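Local structure of chlorite dismutase (Nitrobacter winogradskyi, 3QPI) at residues L129-D134 with F139-W144; V161-E166 with E174-L179. The protein converts chlorite into chloride and molecular oxygen with the help of a bound heme b cofactor. All blocks are in the same frame, centred on the assembly; numbering follows the deposited sequence.

Contact 1 of 2, residues L129-D134 with F139-W144; sequences LYHCRD and FDFLTW. With HEM (protoporphyrin IX containing Fe), chain C.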
ATOM      1  N   LEU A 129      -2.634   4.666   3.023  1.00 28.81           N
ATOM      2  CA  LEU A 129      -1.887   3.749   3.864  1.00 28.14           C
ATOM      3  C   LEU A 129      -2.674   3.372   5.121  1.00 30.23           C
ATOM      4  O   LEU A 129      -3.197   4.243   5.814  1.00 26.88           O
ATOM      5  CB  LEU A 129      -0.580   4.430   4.286  1.00 29.98           C
ATOM      6  CG  LEU A 129       0.311   3.688   5.275  1.00 30.41           C
ATOM      7  CD1 LEU A 129       0.887   2.390   4.672  1.00 28.13           C
ATOM      8  CD2 LEU A 129       1.434   4.619   5.733  1.00 30.03           C
ATOM      9  N   TYR A 130      -2.721   2.077   5.423  1.00 28.51           N
ATOM     10  CA  TYR A 130      -3.367   1.575   6.621  1.00 26.75           C
ATOM     11  C   TYR A 130      -2.349   0.826   7.465  1.00 28.00           C
ATOM     12  O   TYR A 130      -1.562   0.065   6.932  1.00 27.11           O
ATOM     13  CB  TYR A 130      -4.516   0.645   6.243  1.00 29.45           C
ATOM     14  CG  TYR A 130      -5.544   1.328   5.386  1.00 30.61           C
ATOM     15  CD1 TYR A 130      -6.636   1.987   5.959  1.00 31.61           C
ATOM     16  CD2 TYR A 130      -5.430   1.322   3.993  1.00 31.22           C
ATOM     17  CE1 TYR A 130      -7.590   2.625   5.165  1.00 27.95           C
ATOM     18  CE2 TYR A 130      -6.376   1.963   3.185  1.00 30.53           C
ATOM     19  CZ  TYR A 130      -7.442   2.612   3.781  1.00 30.71           C
ATOM     20  OH  TYR A 130      -8.360   3.232   2.984  1.00 30.96           O
ATOM     21  N   HIS A 131      -2.363   1.065   8.774  1.00 24.88           N
ATOM     22  CA  HIS A 131      -1.422   0.443   9.719  1.00 26.23           C
ATOM     23  C   HIS A 131      -2.076  -0.705  10.459  1.00 27.14           C
ATOM     24  O   HIS A 131      -3.233  -0.581  10.869  1.00 26.55           O
ATOM     25  CB  HIS A 131      -0.973   1.487  10.727  1.00 23.95           C
ATOM     26  CG  HIS A 131      -0.218   2.619  10.109  1.00 27.11           C
ATOM     27  ND1 HIS A 131       1.158   2.699  10.139  1.00 28.03           N
ATOM     28  CD2 HIS A 131      -0.642   3.711   9.430  1.00 27.12           C
ATOM     29  CE1 HIS A 131       1.548   3.801   9.522  1.00 30.50           C
ATOM     30  NE2 HIS A 131       0.475   4.431   9.075  1.00 27.89           N
ATOM     31  N   CYS A 132      -1.367  -1.817  10.647  1.00 27.29           N
ATOM     32  CA  CYS A 132      -1.986  -2.940  11.350  1.00 31.27           C
ATOM     33  C   CYS A 132      -1.073  -3.789  12.200  1.00 33.19           C
ATOM     34  O   CYS A 132      -1.513  -4.805  12.720  1.00 32.84           O
ATOM     35  CB  CYS A 132      -2.739  -3.859  10.393  1.00 36.17           C
ATOM     36  SG  CYS A 132      -2.133  -3.925   8.690  1.00 35.52           S
ATOM     37  N   ARG A 133       0.183  -3.388  12.346  1.00 34.57           N
ATOM     38  CA  ARG A 133       1.095  -4.116  13.200  1.00 32.13           C
ATOM     39  C   ARG A 133       0.516  -4.108  14.611  1.00 34.62           C
ATOM     40  O   ARG A 133       0.377  -5.152  15.261  1.00 33.89           O
ATOM     41  CB  ARG A 133       2.482  -3.464  13.175  1.00 33.53           C
ATOM     42  CG  ARG A 133       3.502  -4.145  14.079  1.00 34.24           C
ATOM     43  CD  ARG A 133       4.923  -3.690  13.775  1.00 36.21           C
ATOM     44  NE  ARG A 133       5.914  -4.534  14.445  1.00 36.19           N
ATOM     45  CZ  ARG A 133       6.508  -4.239  15.605  1.00 40.66           C
ATOM     46  NH1 ARG A 133       6.251  -3.096  16.242  1.00 35.96           N
ATOM     47  NH2 ARG A 133       7.387  -5.091  16.127  1.00 39.18           N
ATOM     48  N   ASP A 134       0.140  -2.922  15.068  1.00 35.06           N
ATOM     49  CA  ASP A 134      -0.275  -2.744  16.455  1.00 37.90           C
ATOM     50  C   ASP A 134      -1.614  -3.393  16.807  1.00 42.58           C
ATOM     51  O   ASP A 134      -2.012  -3.375  17.972  1.00 45.08           O
ATOM     52  CB  ASP A 134      -0.334  -1.256  16.805  1.00 38.95           C
ATOM     53  CG  ASP A 134       1.042  -0.677  17.153  1.00 42.13           C
ATOM     54  OD1 ASP A 134       2.031  -1.451  17.263  1.00 38.62           O
ATOM     55  OD2 ASP A 134       1.130   0.559  17.318  1.00 41.15           O
ATOM     56  N   PHE A 139       0.221  -8.683   8.658  1.00 33.76           N
ATOM     57  CA  PHE A 139       1.007  -7.695   7.921  1.00 31.08           C
ATOM     58  C   PHE A 139       1.157  -6.483   8.801  1.00 31.28           C
ATOM     59  O   PHE A 139       0.471  -6.374   9.816  1.00 31.96           O
ATOM     60  CB  PHE A 139       0.328  -7.333   6.601  1.00 29.21           C
ATOM     61  CG  PHE A 139       0.270  -8.479   5.637  1.00 34.08           C
ATOM     62  CD1 PHE A 139       1.358  -8.754   4.798  1.00 31.22           C
ATOM     63  CD2 PHE A 139      -0.861  -9.310   5.587  1.00 33.13           C
ATOM     64  CE1 PHE A 139       1.310  -9.833   3.908  1.00 34.53           C
ATOM     65  CE2 PHE A 139      -0.917 -10.391   4.702  1.00 31.73           C
ATOM     66  CZ  PHE A 139       0.175 -10.653   3.858  1.00 30.38           C
ATOM     67  N   ASP A 140       2.064  -5.587   8.426  1.00 28.38           N
ATOM     68  CA  ASP A 140       2.278  -4.345   9.152  1.00 29.71           C
ATOM     69  C   ASP A 140       1.536  -3.195   8.487  1.00 28.91           C
ATOM     70  O   ASP A 140       1.095  -2.264   9.147  1.00 26.22           O
ATOM     71  CB  ASP A 140       3.779  -4.006   9.229  1.00 28.99           C
ATOM     72  CG  ASP A 140       4.567  -5.011  10.060  1.00 29.99           C
ATOM     73  OD1 ASP A 140       3.933  -5.706  10.867  1.00 30.31           O
ATOM     74  OD2 ASP A 140       5.812  -5.099   9.908  1.00 29.53           O
ATOM     75  N   PHE A 141       1.423  -3.240   7.168  1.00 28.96           N
ATOM     76  CA  PHE A 141       0.724  -2.183   6.463  1.00 28.69           C
ATOM     77  C   PHE A 141      -0.179  -2.790   5.408  1.00 29.50           C
ATOM     78  O   PHE A 141       0.110  -3.860   4.885  1.00 30.62           O
ATOM     79  CB  PHE A 141       1.722  -1.244   5.780  1.00 28.01           C
ATOM     80  CG  PHE A 141       2.838  -0.795   6.670  1.00 32.34           C
ATOM     81  CD1 PHE A 141       2.635   0.226   7.591  1.00 28.80           C
ATOM     82  CD2 PHE A 141       4.098  -1.397   6.593  1.00 27.97           C
ATOM     83  CE1 PHE A 141       3.683   0.641   8.437  1.00 31.55           C
ATOM     84  CE2 PHE A 141       5.129  -0.991   7.438  1.00 28.79           C
ATOM     85  CZ  PHE A 141       4.922   0.043   8.346  1.00 30.80           C
ATOM     86  N   LEU A 142      -1.270  -2.099   5.104  1.00 25.16           N
ATOM     87  CA  LEU A 142      -2.051  -2.373   3.908  1.00 25.67           C
ATOM     88  C   LEU A 142      -1.941  -1.118   3.061  1.00 25.37           C
ATOM     89  O   LEU A 142      -2.320  -0.025   3.498  1.00 25.39           O
ATOM     90  CB  LEU A 142      -3.508  -2.679   4.247  1.00 25.75           C
ATOM     91  CG  LEU A 142      -3.736  -3.811   5.265  1.00 27.36           C
ATOM     92  CD1 LEU A 142      -5.228  -4.013   5.562  1.00 25.86           C
ATOM     93  CD2 LEU A 142      -3.136  -5.101   4.756  1.00 25.37           C
ATOM     94  N   THR A 143      -1.367  -1.269   1.871  1.00 26.54           N
ATOM     95  CA  THR A 143      -1.166  -0.146   0.975  1.00 27.33           C
ATOM     96  C   THR A 143      -2.192  -0.270  -0.150  1.00 27.71           C
ATOM     97  O   THR A 143      -2.387  -1.345  -0.713  1.00 27.26           O
ATOM     98  CB  THR A 143       0.308  -0.062   0.455  1.00 25.44           C
ATOM     99  OG1 THR A 143       0.668  -1.243  -0.281  1.00 22.27           O
ATOM    100  CG2 THR A 143       1.264   0.106   1.631  1.00 25.66           C
ATOM    101  N   TRP A 144      -2.872   0.833  -0.421  1.00 24.18           N
ATOM    102  CA  TRP A 144      -4.010   0.864  -1.321  1.00 23.01           C
ATOM    103  C   TRP A 144      -3.755   1.969  -2.332  1.00 26.49           C
ATOM    104  O   TRP A 144      -3.403   3.099  -1.947  1.00 23.02           O
ATOM    105  CB  TRP A 144      -5.292   1.155  -0.526  1.00 27.61           C
ATOM    106  CG  TRP A 144      -6.467   1.371  -1.395  1.00 28.28           C
ATOM    107  CD1 TRP A 144      -7.076   2.560  -1.675  1.00 25.68           C
ATOM    108  CD2 TRP A 144      -7.164   0.369  -2.146  1.00 28.17           C
ATOM    109  NE1 TRP A 144      -8.117   2.360  -2.546  1.00 26.84           N
ATOM    110  CE2 TRP A 144      -8.197   1.027  -2.856  1.00 27.92           C
ATOM    111  CE3 TRP A 144      -7.012  -1.020  -2.290  1.00 25.05           C
ATOM    112  CZ2 TRP A 144      -9.092   0.341  -3.697  1.00 27.07           C
ATOM    113  CZ3 TRP A 144      -7.896  -1.706  -3.134  1.00 28.41           C
ATOM    114  CH2 TRP A 144      -8.932  -1.020  -3.822  1.00 25.91           C
TER
HETATM  115  CHA HEM C1001       4.711   5.251   3.593  1.00 18.80           C
HETATM  116  CHB HEM C1001       4.384   8.281  -0.097  1.00 24.82           C
HETATM  117  CHC HEM C1001       3.842   4.522  -3.136  1.00 20.79           C
HETATM  118  CHD HEM C1001       4.462   1.570   0.505  1.00 17.06           C
HETATM  119  C1A HEM C1001       4.646   6.352   2.809  1.00  6.83           C
HETATM  120  C2A HEM C1001       4.723   7.692   3.369  1.00 12.52           C
HETATM  121  C3A HEM C1001       4.620   8.582   2.362  1.00  4.80           C
HETATM  122  C4A HEM C1001       4.489   7.788   1.142  1.00 19.25           C
HETATM  123  CMA HEM C1001       4.676  10.148   2.496  1.00 28.10           C
HETATM  124  CAA HEM C1001       4.934   7.923   4.874  1.00 17.10           C
HETATM  125  CBA HEM C1001       3.655   8.196   5.652  1.00 30.24           C
HETATM  126  CGA HEM C1001       4.095   8.587   7.048  1.00 33.27           C
HETATM  127  O1A HEM C1001       3.842   7.765   7.949  1.00 27.72           O
HETATM  128  O2A HEM C1001       4.711   9.679   7.264  1.00 26.85           O
HETATM  129  C1B HEM C1001       4.198   7.480  -1.172  1.00 20.73           C
HETATM  130  C2B HEM C1001       3.875   8.024  -2.468  1.00 16.78           C
HETATM  131  C3B HEM C1001       3.685   6.996  -3.283  1.00 21.82           C
HETATM  132  C4B HEM C1001       3.914   5.766  -2.549  1.00 11.90           C
HETATM  133  CMB HEM C1001       3.708   9.512  -2.867  1.00 20.67           C
HETATM  134  CAB HEM C1001       3.326   7.158  -4.777  1.00 28.91           C
HETATM  135  CBB HEM C1001       2.284   6.490  -5.276  1.00 26.00           C
HETATM  136  C1C HEM C1001       3.986   3.379  -2.449  1.00  7.42           C
HETATM  137  C2C HEM C1001       3.900   2.006  -2.948  1.00 15.42           C
HETATM  138  C3C HEM C1001       4.042   1.207  -1.892  1.00 11.41           C
HETATM  139  C4C HEM C1001       4.260   2.056  -0.736  1.00 18.72           C
HETATM  140  CMC HEM C1001       3.605   1.615  -4.416  1.00 11.66           C
HETATM  141  CAC HEM C1001       4.066  -0.328  -1.797  1.00 26.62           C
HETATM  142  CBC HEM C1001       4.451  -1.049  -2.859  1.00 30.78           C
HETATM  143  C1D HEM C1001       4.539   2.245   1.658  1.00 17.59           C
HETATM  144  C2D HEM C1001       4.701   1.606   2.941  1.00  9.98           C
HETATM  145  C3D HEM C1001       4.768   2.788   3.898  1.00 16.64           C
HETATM  146  C4D HEM C1001       4.670   3.976   3.084  1.00  6.11           C
HETATM  147  CMD HEM C1001       4.778   0.092   3.328  1.00 22.39           C
HETATM  148  CAD HEM C1001       4.945   2.744   5.421  1.00 17.08           C
HETATM  149  CBD HEM C1001       6.453   2.886   5.677  1.00 22.89           C
HETATM  150  CGD HEM C1001       6.730   2.675   7.149  1.00 28.50           C
HETATM  151  O1D HEM C1001       6.090   3.369   7.971  1.00 27.19           O
HETATM  152  O2D HEM C1001       7.586   1.815   7.500  1.00 28.47           O
HETATM  153  NA  HEM C1001       4.480   6.412   1.414  1.00 10.34           N
HETATM  154  NB  HEM C1001       4.221   6.087  -1.228  1.00 16.16           N
HETATM  155  NC  HEM C1001       4.215   3.373  -1.101  1.00 18.53           N
HETATM  156  ND  HEM C1001       4.539   3.646   1.767  1.00 13.16           N
HETATM  157 FE   HEM C1001       4.534   4.738   0.206  1.00 23.80          FE
HETATM  158  O   HOH W   1       5.639  -7.065  12.774  1.00 26.37           O
HETATM  159  O   HOH W   2       1.902  -0.742  11.389  1.00 29.10           O

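Contact 2 of 2, residues V161-E166 with E174-L179; sequences VLRATE and EVDIRL. With HEM (protoporphyrin IX containing Fe), chain C.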
ATOM      1  N   VAL A 161      10.533   0.055  -8.749  1.00 28.82           N
ATOM      2  CA  VAL A 161      11.517   0.999  -8.261  1.00 29.13           C
ATOM      3  C   VAL A 161      11.654   0.911  -6.724  1.00 33.53           C
ATOM      4  O   VAL A 161      12.761   0.847  -6.181  1.00 33.14           O
ATOM      5  CB  VAL A 161      11.095   2.430  -8.687  1.00 34.44           C
ATOM      6  CG1 VAL A 161      11.688   3.502  -7.772  1.00 33.61           C
ATOM      7  CG2 VAL A 161      11.492   2.679 -10.129  1.00 36.42           C
ATOM      8  N   LEU A 162      10.528   0.913  -6.017  1.00 31.71           N
ATOM      9  CA  LEU A 162      10.569   0.913  -4.564  1.00 33.81           C
ATOM     10  C   LEU A 162      11.095  -0.413  -4.072  1.00 31.84           C
ATOM     11  O   LEU A 162      11.824  -0.469  -3.079  1.00 32.32           O
ATOM     12  CB  LEU A 162       9.178   1.183  -3.981  1.00 34.19           C
ATOM     13  CG  LEU A 162       8.710   2.630  -4.142  1.00 33.25           C
ATOM     14  CD1 LEU A 162       7.231   2.744  -3.809  1.00 34.45           C
ATOM     15  CD2 LEU A 162       9.535   3.558  -3.261  1.00 32.27           C
ATOM     16  N   ARG A 163      10.721  -1.485  -4.761  1.00 30.50           N
ATOM     17  CA  ARG A 163      11.185  -2.807  -4.371  1.00 31.24           C
ATOM     18  C   ARG A 163      12.692  -2.975  -4.558  1.00 34.25           C
ATOM     19  O   ARG A 163      13.261  -3.939  -4.040  1.00 35.00           O
ATOM     20  CB  ARG A 163      10.411  -3.905  -5.106  1.00 33.24           C
ATOM     21  CG  ARG A 163       9.074  -4.192  -4.436  1.00 33.89           C
ATOM     22  CD  ARG A 163       8.154  -5.131  -5.213  1.00 30.99           C
ATOM     23  NE  ARG A 163       6.862  -5.194  -4.526  1.00 33.56           N
ATOM     24  CZ  ARG A 163       5.734  -5.659  -5.055  1.00 31.61           C
ATOM     25  NH1 ARG A 163       5.698  -6.125  -6.301  1.00 27.98           N
ATOM     26  NH2 ARG A 163       4.631  -5.654  -4.323  1.00 29.94           N
ATOM     27  N   ALA A 164      13.354  -2.043  -5.249  1.00 33.02           N
ATOM     28  CA  ALA A 164      14.832  -2.107  -5.364  1.00 37.93           C
ATOM     29  C   ALA A 164      15.562  -1.331  -4.257  1.00 38.60           C
ATOM     30  O   ALA A 164      16.781  -1.282  -4.250  1.00 39.38           O
ATOM     31  CB  ALA A 164      15.303  -1.601  -6.737  1.00 31.81           C
ATOM     32  N   THR A 165      14.826  -0.714  -3.333  1.00 34.33           N
ATOM     33  CA  THR A 165      15.435   0.219  -2.383  1.00 31.55           C
ATOM     34  C   THR A 165      15.936  -0.495  -1.140  1.00 32.59           C
ATOM     35  O   THR A 165      15.592  -1.658  -0.896  1.00 30.87           O
ATOM     36  CB  THR A 165      14.467   1.310  -1.989  1.00 34.64           C
ATOM     37  OG1 THR A 165      13.326   0.731  -1.327  1.00 34.79           O
ATOM     38  CG2 THR A 165      14.010   2.071  -3.247  1.00 34.41           C
ATOM     39  N   GLU A 166      16.809   0.183  -0.399  1.00 35.45           N
ATOM     40  CA  GLU A 166      17.303  -0.339   0.877  1.00 37.39           C
ATOM     41  C   GLU A 166      16.120  -0.543   1.845  1.00 38.04           C
ATOM     42  O   GLU A 166      16.087  -1.523   2.603  1.00 34.66           O
ATOM     43  CB  GLU A 166      18.339   0.608   1.482  1.00 37.21           C
ATOM     44  CG  GLU A 166      18.976   0.102   2.787  1.00 41.34           C
ATOM     45  CD  GLU A 166      20.083   1.023   3.307  1.00 44.45           C
ATOM     46  OE1 GLU A 166      20.748   1.673   2.474  1.00 41.47           O
ATOM     47  OE2 GLU A 166      20.285   1.108   4.549  1.00 45.73           O
ATOM     48  N   GLU A 174       5.056  -9.904   1.510  1.00 30.34           N
ATOM     49  CA  GLU A 174       4.451  -8.949   0.607  1.00 28.54           C
ATOM     50  C   GLU A 174       3.674  -9.686  -0.462  1.00 28.98           C
ATOM     51  O   GLU A 174       4.158 -10.655  -1.034  1.00 28.34           O
ATOM     52  CB  GLU A 174       5.538  -8.088  -0.042  1.00 28.57           C
ATOM     53  CG  GLU A 174       5.038  -7.054  -1.027  1.00 26.96           C
ATOM     54  CD  GLU A 174       6.131  -6.095  -1.427  1.00 30.13           C
ATOM     55  OE1 GLU A 174       7.310  -6.468  -1.295  1.00 29.97           O
ATOM     56  OE2 GLU A 174       5.835  -4.962  -1.838  1.00 31.54           O
ATOM     57  N   VAL A 175       2.462  -9.221  -0.738  1.00 28.89           N
ATOM     58  CA  VAL A 175       1.621  -9.883  -1.713  1.00 30.69           C
ATOM     59  C   VAL A 175       1.104  -8.837  -2.690  1.00 31.36           C
ATOM     60  O   VAL A 175       0.814  -7.705  -2.306  1.00 29.59           O
ATOM     61  CB  VAL A 175       0.431 -10.605  -1.045  1.00 33.42           C
ATOM     62  CG1 VAL A 175      -0.389 -11.382  -2.092  1.00 30.90           C
ATOM     63  CG2 VAL A 175       0.923 -11.527   0.080  1.00 31.61           C
ATOM     64  N   ASP A 176       1.011  -9.227  -3.952  1.00 30.12           N
ATOM     65  CA  ASP A 176       0.526  -8.351  -4.995  1.00 32.34           C
ATOM     66  C   ASP A 176      -0.944  -8.675  -5.353  1.00 33.87           C
ATOM     67  O   ASP A 176      -1.237  -9.711  -5.963  1.00 33.00           O
ATOM     68  CB  ASP A 176       1.426  -8.490  -6.234  1.00 32.00           C
ATOM     69  CG  ASP A 176       2.411  -7.342  -6.372  1.00 32.63           C
ATOM     70  OD1 ASP A 176       2.217  -6.292  -5.727  1.00 31.34           O
ATOM     71  OD2 ASP A 176       3.387  -7.487  -7.131  1.00 35.13           O
ATOM     72  N   ILE A 177      -1.866  -7.803  -4.947  1.00 28.53           N
ATOM     73  CA  ILE A 177      -3.265  -7.916  -5.369  1.00 26.85           C
ATOM     74  C   ILE A 177      -3.617  -6.787  -6.337  1.00 27.60           C
ATOM     75  O   ILE A 177      -3.350  -5.616  -6.050  1.00 25.62           O
ATOM     76  CB  ILE A 177      -4.208  -7.889  -4.150  1.00 28.39           C
ATOM     77  CG1 ILE A 177      -3.795  -8.975  -3.149  1.00 25.75           C
ATOM     78  CG2 ILE A 177      -5.662  -8.103  -4.590  1.00 29.50           C
ATOM     79  CD1 ILE A 177      -4.468  -8.874  -1.837  1.00 28.08           C
ATOM     80  N   ARG A 178      -4.193  -7.129  -7.491  1.00 25.42           N
ATOM     81  CA  ARG A 178      -4.617  -6.097  -8.438  1.00 29.00           C
ATOM     82  C   ARG A 178      -6.120  -6.154  -8.690  1.00 29.29           C
ATOM     83  O   ARG A 178      -6.697  -7.235  -8.790  1.00 28.25           O
ATOM     84  CB  ARG A 178      -3.864  -6.216  -9.778  1.00 27.18           C
ATOM     85  CG  ARG A 178      -2.349  -6.041  -9.654  1.00 28.45           C
ATOM     86  CD  ARG A 178      -1.963  -4.637  -9.163  1.00 26.77           C
ATOM     87  NE  ARG A 178      -0.513  -4.484  -9.072  1.00 26.90           N
ATOM     88  CZ  ARG A 178       0.217  -4.737  -7.981  1.00 27.31           C
ATOM     89  NH1 ARG A 178      -0.353  -5.158  -6.847  1.00 25.35           N
ATOM     90  NH2 ARG A 178       1.540  -4.579  -8.032  1.00 29.75           N
ATOM     91  N   LEU A 179      -6.738  -4.984  -8.847  1.00 28.45           N
ATOM     92  CA  LEU A 179      -8.198  -4.882  -8.941  1.00 26.41           C
ATOM     93  C   LEU A 179      -8.675  -4.064 -10.128  1.00 30.48           C
ATOM     94  O   LEU A 179      -7.967  -3.173 -10.606  1.00 27.28           O
ATOM     95  CB  LEU A 179      -8.777  -4.193  -7.698  1.00 26.57           C
ATOM     96  CG  LEU A 179      -8.516  -4.705  -6.284  1.00 27.86           C
ATOM     97  CD1 LEU A 179      -8.922  -6.171  -6.140  1.00 29.91           C
ATOM     98  CD2 LEU A 179      -7.008  -4.454  -5.870  1.00 26.95           C
TER
HETATM   99  CHA HEM C1001       4.711   5.251   3.593  1.00 18.80           C
HETATM  100  CHB HEM C1001       4.384   8.281  -0.097  1.00 24.82           C
HETATM  101  CHC HEM C1001       3.842   4.522  -3.136  1.00 20.79           C
HETATM  102  CHD HEM C1001       4.462   1.570   0.505  1.00 17.06           C
HETATM  103  C1A HEM C1001       4.646   6.352   2.809  1.00  6.83           C
HETATM  104  C2A HEM C1001       4.723   7.692   3.369  1.00 12.52           C
HETATM  105  C3A HEM C1001       4.620   8.582   2.362  1.00  4.80           C
HETATM  106  C4A HEM C1001       4.489   7.788   1.142  1.00 19.25           C
HETATM  107  CMA HEM C1001       4.676  10.148   2.496  1.00 28.10           C
HETATM  108  CAA HEM C1001       4.934   7.923   4.874  1.00 17.10           C
HETATM  109  CBA HEM C1001       3.655   8.196   5.652  1.00 30.24           C
HETATM  110  CGA HEM C1001       4.095   8.587   7.048  1.00 33.27           C
HETATM  111  O1A HEM C1001       3.842   7.765   7.949  1.00 27.72           O
HETATM  112  O2A HEM C1001       4.711   9.679   7.264  1.00 26.85           O
HETATM  113  C1B HEM C1001       4.198   7.480  -1.172  1.00 20.73           C
HETATM  114  C2B HEM C1001       3.875   8.024  -2.468  1.00 16.78           C
HETATM  115  C3B HEM C1001       3.685   6.996  -3.283  1.00 21.82           C
HETATM  116  C4B HEM C1001       3.914   5.766  -2.549  1.00 11.90           C
HETATM  117  CMB HEM C1001       3.708   9.512  -2.867  1.00 20.67           C
HETATM  118  CAB HEM C1001       3.326   7.158  -4.777  1.00 28.91           C
HETATM  119  CBB HEM C1001       2.284   6.490  -5.276  1.00 26.00           C
HETATM  120  C1C HEM C1001       3.986   3.379  -2.449  1.00  7.42           C
HETATM  121  C2C HEM C1001       3.900   2.006  -2.948  1.00 15.42           C
HETATM  122  C3C HEM C1001       4.042   1.207  -1.892  1.00 11.41           C
HETATM  123  C4C HEM C1001       4.260   2.056  -0.736  1.00 18.72           C
HETATM  124  CMC HEM C1001       3.605   1.615  -4.416  1.00 11.66           C
HETATM  125  CAC HEM C1001       4.066  -0.328  -1.797  1.00 26.62           C
HETATM  126  CBC HEM C1001       4.451  -1.049  -2.859  1.00 30.78           C
HETATM  127  C1D HEM C1001       4.539   2.245   1.658  1.00 17.59           C
HETATM  128  C2D HEM C1001       4.701   1.606   2.941  1.00  9.98           C
HETATM  129  C3D HEM C1001       4.768   2.788   3.898  1.00 16.64           C
HETATM  130  C4D HEM C1001       4.670   3.976   3.084  1.00  6.11           C
HETATM  131  CMD HEM C1001       4.778   0.092   3.328  1.00 22.39           C
HETATM  132  CAD HEM C1001       4.945   2.744   5.421  1.00 17.08           C
HETATM  133  CBD HEM C1001       6.453   2.886   5.677  1.00 22.89           C
HETATM  134  CGD HEM C1001       6.730   2.675   7.149  1.00 28.50           C
HETATM  135  O1D HEM C1001       6.090   3.369   7.971  1.00 27.19           O
HETATM  136  O2D HEM C1001       7.586   1.815   7.500  1.00 28.47           O
HETATM  137  NA  HEM C1001       4.480   6.412   1.414  1.00 10.34           N
HETATM  138  NB  HEM C1001       4.221   6.087  -1.228  1.00 16.16           N
HETATM  139  NC  HEM C1001       4.215   3.373  -1.101  1.00 18.53           N
HETATM  140  ND  HEM C1001       4.539   3.646   1.767  1.00 13.16           N
HETATM  141 FE   HEM C1001       4.534   4.738   0.206  1.00 23.80          FE

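Contact 1 of 2, residues L129-D134 with F139-W144
His-131 and Phe-141 bring their rings together obliquely, with planes 75° apart: the imidazole ND1 sits at the rim of the phenyl ring, 3.7 Å from CE1 of Phe-141. The phenyl ring is touched on both faces. Over the centre of one lies the heme propionate carbon CAD, 3.8 Å above the ring plane, and against the other rests CB of Asp-140, displaced toward the rim. With CG set anti to the carbonyl carbon (chi1 -48°), the ring extends along this propionate until CZ of Phe-141 is 3.3 Å from the heme carboxylate oxygen O2D. Leu-129 divides its two branches: CD1 lies across the face of the neighbouring strand, 3.8 Å from CG2 of Thr-143, and also touches CB of Phe-141, whereas CD2 turns to the heme meso carbon CHA. The same methyl of Thr-143 faces meso carbon CHD, while OG1 of Thr-143 is hydrogen-bonded to Ile-88 O.

These residues line the heme-facing side of a beta hairpin whose strands, 129-131 and 141-144, run antiparallel at 166° with axes 4.7 Å apart. Tyr-130 and Leu-142 form its hydrogen-bonded pair, through Tyr-130 N to Leu-142 O at 2.9 Å and Leu-142 N to Tyr-130 O at 2.8 Å. On the opposite side of the sheet, the Tyr-130 ring presents its edge to CB of Trp-144, and SG of Cys-132 packs on CG of Leu-142. At the start of strand 141-147, Asp-140 and Phe-141 both face Ile-90 of strand 84-92, a classic beta bulge. There Arg-133 and Asp-140 lie side by side without a direct salt bridge; instead one water accepts from NE of Arg-133 and donates to OD1 of Asp-140, 2.9 Å from that oxygen. OD2 of Asp-140 is engaged by Lys-92 N and Trp-97 NE1.

Contact 2 of 2, residues V161-E166 with E174-L179
The backbones of Arg-163, on helix 152-163, and Glu-174, on strand 171-181, stay well apart: their CA atoms, the nearest pair across the two segments, are separated by 10.4 Å. This is a helix laid against the antiparallel sheet of the chlorite dismutase fold, a member of the dimeric alpha-beta barrel clan, and the long side chain of Arg-163 spans the gap to Glu-174 and Asp-176, within a salt-bridge network that Arg-178 completes.

Arg-163 is extended from CG to NE and comes to the strand head-on, so that its guanidinium edge meets two carboxylates at once. On one flank NE (2.9 Å) and NH2 (2.8 Å) of Arg-163 converge on the single oxygen OE2 of Glu-174. Both bonds are bent and weak, and the guanidinium and carboxylate planes stand 90° apart. Trp-168 NE1 also donates to that oxygen. Toward Asp-176 the grip is end-on and one-to-one: NH1 of Arg-163 reaches OD2 of Asp-176 on its syn side at 2.8 Å, while NH2 of Arg-163 meets OD1 at 2.9 Å from above the carboxylate plane. The planes here are 45° apart. Two good bonds to Asp-176 and two weak ones to Glu-174 limit the rotation of the guanidinium group, and the arginine would be expected to keep both acids deprotonated.

OD1 of Asp-176 has further partners in NH1 and NH2 of Arg-178, each weakly bonded at 3.0 Å, and Arg-178 NE continues the chain of charges to Glu-156 on the helix. Nearby, Leu-162 O accepts from both the amide N and OG1 of Thr-165. The neighbouring Leu-162 side chain turns to the cofactor, its CD1 lying 3.5 Å from heme atom C2C.

Contact 1 is complete in the sequence before contact 2 begins, strand 141-147 leading on to helix 152-163, and their centres lie about 14 Å apart. Strand 84-92 runs between strands 141-147 and 171-181, yet side chains reach past it: Phe-139 CZ is 3.9 Å from Val-175 CG2, and Trp-144 CZ3 is 4.0 Å from Leu-179 CD2. Both contacts also meet through the heme. Leu-129 and Thr-143 of contact 1 approach one face of the porphyrin, and Leu-162 of contact 2 the other. His-114, the axial ligand of the iron, has its side chain about 9 Å from that of Glu-174.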